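PDB 3SLR: uncharacterized protein BF1531 from Bacteroides fragilis, which is of unknown function but binds magnesium through a HAD-type phosphatase domain that follows an FkbH-like N-terminal domain, and may hydrolyse ester bonds. Local coordinates for residues T352-P357 and L370-T375; A174-K179 and P204-R209. All coordinates share one frame; numbering follows the deposited sequence.

Interaction 1. Residues T352-P357 and L370-T375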
loop_
_atom_site.group_PDB
_atom_site.type_symbol
_atom_site.label_atom_id
_atom_site.label_comp_id
_atom_site.label_asym_id
_atom_site.label_seq_id
_atom_site.Cartn_x
_atom_site.Cartn_y
_atom_site.Cartn_z
ATOM N N THR A 352 5.524 14.288 -3.228
ATOM C CA THR A 352 4.161 13.814 -3.030
ATOM C C THR A 352 3.527 14.606 -1.889
ATOM O O THR A 352 4.082 14.689 -0.804
ATOM C CB THR A 352 4.144 12.303 -2.744
ATOM O OG1 THR A 352 4.675 11.621 -3.889
ATOM C CG2 THR A 352 2.718 11.804 -2.453
ATOM N N VAL A 353 2.382 15.220 -2.169
ATOM C CA VAL A 353 1.714 16.075 -1.197
ATOM C C VAL A 353 0.279 15.592 -0.967
ATOM O O VAL A 353 -0.648 16.023 -1.654
ATOM C CB VAL A 353 1.688 17.541 -1.670
ATOM C CG1 VAL A 353 1.163 18.437 -0.558
ATOM C CG2 VAL A 353 3.093 17.996 -2.111
ATOM N N PRO A 354 0.097 14.683 -0.004
ATOM C CA PRO A 354 -1.236 14.117 0.233
ATOM C C PRO A 354 -2.274 15.173 0.583
ATOM O O PRO A 354 -1.979 16.121 1.312
ATOM C CB PRO A 354 -1.003 13.172 1.408
ATOM C CG PRO A 354 0.392 12.700 1.196
ATOM C CD PRO A 354 1.138 13.948 0.729
ATOM N N GLU A 355 -3.476 14.994 0.051
ATOM C CA GLU A 355 -4.588 15.903 0.301
ATOM C C GLU A 355 -5.237 15.529 1.634
ATOM O O GLU A 355 -6.299 14.903 1.669
ATOM C CB GLU A 355 -5.598 15.811 -0.850
ATOM C CG GLU A 355 -6.787 16.755 -0.759
ATOM C CD GLU A 355 -6.379 18.218 -0.797
ATOM O OE1 GLU A 355 -5.330 18.538 -1.384
ATOM O OE2 GLU A 355 -7.109 19.051 -0.235
ATOM N N LEU A 356 -4.582 15.901 2.730
ATOM C CA LEU A 356 -5.092 15.587 4.063
ATOM C C LEU A 356 -6.505 16.125 4.247
ATOM O O LEU A 356 -6.811 17.243 3.821
ATOM C CB LEU A 356 -4.194 16.198 5.136
ATOM C CG LEU A 356 -2.825 15.569 5.394
ATOM C CD1 LEU A 356 -2.058 16.429 6.384
ATOM C CD2 LEU A 356 -2.968 14.151 5.928
ATOM N N PRO A 357 -7.376 15.332 4.892
ATOM C CA PRO A 357 -8.725 15.803 5.212
ATOM C C PRO A 357 -8.656 16.885 6.283
ATOM O O PRO A 357 -7.633 17.024 6.948
ATOM C CB PRO A 357 -9.402 14.549 5.776
ATOM C CG PRO A 357 -8.272 13.762 6.383
ATOM C CD PRO A 357 -7.109 13.985 5.432
ATOM N N LEU A 370 -3.315 5.626 0.826
ATOM C CA LEU A 370 -2.307 6.022 -0.154
ATOM C C LEU A 370 -1.089 5.085 -0.242
ATOM O O LEU A 370 -0.332 5.138 -1.223
ATOM C CB LEU A 370 -1.833 7.446 0.159
ATOM C CG LEU A 370 -2.922 8.518 0.262
ATOM C CD1 LEU A 370 -2.303 9.880 0.593
ATOM C CD2 LEU A 370 -3.735 8.595 -1.010
ATOM N N ASN A 371 -0.891 4.251 0.776
ATOM C CA ASN A 371 0.261 3.342 0.838
ATOM C C ASN A 371 1.558 4.042 0.439
ATOM O O ASN A 371 2.211 3.661 -0.524
ATOM C CB ASN A 371 0.032 2.132 -0.068
ATOM C CG ASN A 371 1.017 1.005 0.205
ATOM O OD1 ASN A 371 1.258 0.646 1.354
ATOM N ND2 ASN A 371 1.595 0.450 -0.860
ATOM N N LEU A 372 1.934 5.069 1.188
ATOM C CA LEU A 372 3.014 5.956 0.766
ATOM C C LEU A 372 4.400 5.319 0.836
ATOM O O LEU A 372 5.323 5.733 0.119
ATOM C CB LEU A 372 3.010 7.216 1.641
ATOM C CG LEU A 372 1.790 8.130 1.492
ATOM C CD1 LEU A 372 1.641 9.042 2.705
ATOM C CD2 LEU A 372 1.866 8.935 0.227
ATOM N N PHE A 373 4.557 4.338 1.715
ATOM C CA PHE A 373 5.883 3.836 2.047
ATOM C C PHE A 373 6.141 2.368 1.723
ATOM O O PHE A 373 6.882 1.686 2.439
ATOM C CB PHE A 373 6.220 4.173 3.507
ATOM C CG PHE A 373 6.371 5.649 3.750
ATOM C CD1 PHE A 373 7.538 6.306 3.395
ATOM C CD2 PHE A 373 5.330 6.387 4.285
ATOM C CE1 PHE A 373 7.680 7.674 3.592
ATOM C CE2 PHE A 373 5.465 7.758 4.498
ATOM C CZ PHE A 373 6.633 8.401 4.159
ATOM N N GLU A 374 5.551 1.891 0.629
ATOM C CA GLU A 374 5.920 0.597 0.080
ATOM C C GLU A 374 7.421 0.545 -0.053
ATOM O O GLU A 374 8.052 1.544 -0.397
ATOM C CB GLU A 374 5.312 0.398 -1.309
ATOM C CG GLU A 374 5.434 -1.029 -1.818
ATOM C CD GLU A 374 4.662 -2.014 -0.937
ATOM O OE1 GLU A 374 3.430 -1.864 -0.790
ATOM O OE2 GLU A 374 5.289 -2.936 -0.380
ATOM N N THR A 375 8.000 -0.619 0.199
ATOM C CA THR A 375 9.440 -0.754 0.040
ATOM C C THR A 375 9.787 -2.144 -0.484
ATOM O O THR A 375 8.911 -3.003 -0.604
ATOM C CB THR A 375 10.181 -0.434 1.352
ATOM O OG1 THR A 375 11.590 -0.349 1.106
ATOM C CG2 THR A 375 9.898 -1.488 2.410
#

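Interaction 2. Residues A174-K179 and P204-R209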
loop_
_atom_site.group_PDB
_atom_site.type_symbol
_atom_site.label_atom_id
_atom_site.label_comp_id
_atom_site.label_asym_id
_atom_site.label_seq_id
_atom_site.Cartn_x
_atom_site.Cartn_y
_atom_site.Cartn_z
ATOM N N ALA A 174 -5.686 -8.718 1.783
ATOM C CA ALA A 174 -6.418 -8.959 3.027
ATOM C C ALA A 174 -6.482 -7.701 3.896
ATOM O O ALA A 174 -7.553 -7.326 4.379
ATOM C CB ALA A 174 -5.796 -10.125 3.809
ATOM N N GLY A 175 -5.339 -7.043 4.079
ATOM C CA GLY A 175 -5.286 -5.839 4.895
ATOM C C GLY A 175 -6.023 -4.684 4.232
ATOM O O GLY A 175 -6.666 -3.874 4.901
ATOM N N ILE A 176 -5.892 -4.590 2.912
ATOM C CA ILE A 176 -6.615 -3.585 2.145
ATOM C C ILE A 176 -8.122 -3.771 2.358
ATOM O O ILE A 176 -8.847 -2.825 2.684
ATOM C CB ILE A 176 -6.277 -3.712 0.631
ATOM C CG1 ILE A 176 -4.794 -3.419 0.402
ATOM C CG2 ILE A 176 -7.160 -2.790 -0.214
ATOM C CD1 ILE A 176 -4.285 -3.887 -0.956
ATOM N N SER A 177 -8.588 -4.999 2.161
ATOM C CA SER A 177 -10.007 -5.312 2.261
ATOM C C SER A 177 -10.546 -5.136 3.684
ATOM O O SER A 177 -11.718 -4.793 3.872
ATOM C CB SER A 177 -10.267 -6.737 1.765
ATOM O OG SER A 177 -9.953 -6.868 0.388
ATOM N N ALA A 178 -9.703 -5.388 4.684
ATOM C CA ALA A 178 -10.128 -5.205 6.085
ATOM C C ALA A 178 -10.578 -3.765 6.327
ATOM O O ALA A 178 -11.475 -3.519 7.115
ATOM C CB ALA A 178 -9.027 -5.591 7.066
ATOM N N LYS A 179 -9.950 -2.807 5.655
ATOM C CA LYS A 179 -10.346 -1.407 5.811
ATOM C C LYS A 179 -11.653 -1.080 5.087
ATOM O O LYS A 179 -12.580 -0.547 5.681
ATOM C CB LYS A 179 -9.227 -0.468 5.312
ATOM C CG LYS A 179 -9.621 1.012 5.333
ATOM C CD LYS A 179 -8.441 1.932 5.005
ATOM C CE LYS A 179 -8.926 3.339 4.629
ATOM N NZ LYS A 179 -9.669 4.019 5.712
ATOM N N PRO A 204 -9.027 0.286 -9.047
ATOM C CA PRO A 204 -7.870 1.193 -8.996
ATOM C C PRO A 204 -7.094 1.101 -7.687
ATOM O O PRO A 204 -5.915 1.443 -7.659
ATOM C CB PRO A 204 -8.495 2.587 -9.099
ATOM C CG PRO A 204 -9.903 2.391 -9.469
ATOM C CD PRO A 204 -10.307 1.008 -9.113
ATOM N N ILE A 205 -7.750 0.687 -6.603
ATOM C CA ILE A 205 -7.038 0.476 -5.353
ATOM C C ILE A 205 -6.050 -0.672 -5.502
ATOM O O ILE A 205 -4.893 -0.557 -5.121
ATOM C CB ILE A 205 -7.997 0.173 -4.182
ATOM C CG1 ILE A 205 -8.854 1.408 -3.881
ATOM C CG2 ILE A 205 -7.201 -0.271 -2.968
ATOM C CD1 ILE A 205 -10.031 1.145 -2.927
ATOM N N ILE A 206 -6.502 -1.777 -6.077
ATOM C CA ILE A 206 -5.632 -2.927 -6.256
ATOM C C ILE A 206 -4.514 -2.665 -7.289
ATOM O O ILE A 206 -3.372 -3.071 -7.079
ATOM C CB ILE A 206 -6.432 -4.206 -6.609
ATOM C CG1 ILE A 206 -7.417 -4.545 -5.484
ATOM C CG2 ILE A 206 -5.486 -5.368 -6.885
ATOM C CD1 ILE A 206 -6.863 -4.308 -4.097
ATOM N N SER A 207 -4.821 -1.979 -8.384
ATOM C CA SER A 207 -3.774 -1.689 -9.359
ATOM C C SER A 207 -2.701 -0.796 -8.740
ATOM O O SER A 207 -1.508 -0.994 -8.969
ATOM C CB SER A 207 -4.330 -1.076 -10.661
ATOM O OG SER A 207 -5.091 0.099 -10.429
ATOM N N SER A 208 -3.122 0.181 -7.949
ATOM C CA SER A 208 -2.165 1.103 -7.354
ATOM C C SER A 208 -1.246 0.344 -6.395
ATOM O O SER A 208 -0.035 0.515 -6.419
ATOM C CB SER A 208 -2.887 2.258 -6.654
ATOM O OG SER A 208 -1.953 3.191 -6.141
ATOM N N ARG A 209 -1.830 -0.505 -5.562
ATOM C CA ARG A 209 -1.061 -1.302 -4.606
ATOM C C ARG A 209 -0.166 -2.340 -5.280
ATOM O O ARG A 209 0.849 -2.759 -4.712
ATOM C CB ARG A 209 -2.004 -1.990 -3.611
ATOM C CG ARG A 209 -2.693 -1.019 -2.640
ATOM C CD ARG A 209 -1.714 -0.443 -1.626
ATOM N NE ARG A 209 -1.098 -1.506 -0.835
ATOM C CZ ARG A 209 -1.402 -1.789 0.429
ATOM N NH1 ARG A 209 -2.310 -1.068 1.090
ATOM N NH2 ARG A 209 -0.783 -2.795 1.041
#

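Interaction 1. Residues T352-P357 and L370-T375
Pro354 lays the CB-CG edge of its ring against two leucines of 370-375 at once. Its CB meets Leu370 CD1 at 3.6 Å, and its CG also lies 3.9 Å from Leu370 CD1, so that one methyl covers both ring carbons. Leu372 comes to the same ring from another direction: its CD1 is 4.1 Å from Pro354 CG, a looser approach. The other branch reaches back along 352-357: CD2 stands 4.0 Å from Thr352 CG2 while still bordering Pro354 CG. With chi1 at -62°, OG1 of Thr352 sits beside the backbone N, hydrogen-bonded to Lys222 NZ, which leaves CG2 anti to N and facing Leu372. No hydrogen bond crosses between the segments. This is the C-terminal, HAD-type part of the chain, where 352-357 follows helix 338-347, and backbone bonds join Thr352 to Met331 and Phe333 along strand 331-334, at one side of the parallel sheet. Pro354 packs on Val332 and Leu334 of that strand and on Tyr366 of helix 363-368. Beyond that helix Leu370 and Leu372 face the proline, while Asn371 between them, with positive phi, leaves helical geometry and begins a type I beta turn to Glu374. The turn is bridged by Asn371 ND2, which donates to Glu374 OE1 at 3.0 Å with a nearly straight N-H...O angle of 170° and also bonds Asp212 of helix 203-217.

Interaction 2. Residues A174-K179 and P204-R209
Ile176 supplies every contact that 174-179 makes with 204-209, and its branches divide the work. Its CA-CB bond points at the opposing helix. From CB, the CG2 methyl meets the CG2 methyl of Ile205 at 3.7 Å, the two isoleucines lying side by side with their tips pointing opposite ways. The other branch starts with CG1, anti to the carbonyl carbon, which lies over one face of the Arg209 guanidinium, 3.5 Å from NH1 and displaced toward the rim of the group. At the tip, CD1 rests 3.7 Å from Arg209 CG, against the guanidinium carbon CZ as well, and 4.1 Å from Ile206 CD1. Bends at chi2 and chi3 (-71° and -60°) fold the arginine back so that its flat end, and not just CG, meets Ile176. The short segments run roughly antiparallel, at 145°, with their axes 11.5 Å apart, a separation spanned by the side chains without a hydrogen bond. Helix 173-180 directly follows strand 168-171, an outermost strand of the five-stranded parallel sheet; helix 182-185 touches Ile205 through Phe184 and Ile206 through Met185, while helix 34-46 places Leu36 against Ile206.

In the fold
Interaction 2 is a buried helix-to-helix contact in the FkbH-like N-terminal domain, whereas interaction 1 is a partly buried meeting of two loops in the phosphatase domain. Both are apolar across their segments, but interaction 2 adds a guanidinium face and buries more area, 175 Å² against 127 Å². They hold no element in common, yet their centres are about 14 Å apart, and Asn371 of interaction 1 packs on Arg209 of interaction 2 and hydrogen-bonds to Asp212 of helix 203-217. Glu374 also touches this helix, and Lys179 salt-bridges Glu365, so 370-375 and helix 363-368 join the two domains. Interaction 1 lies nearer the metal, with the Pro354 side chain about 14 Å from a magnesium ion.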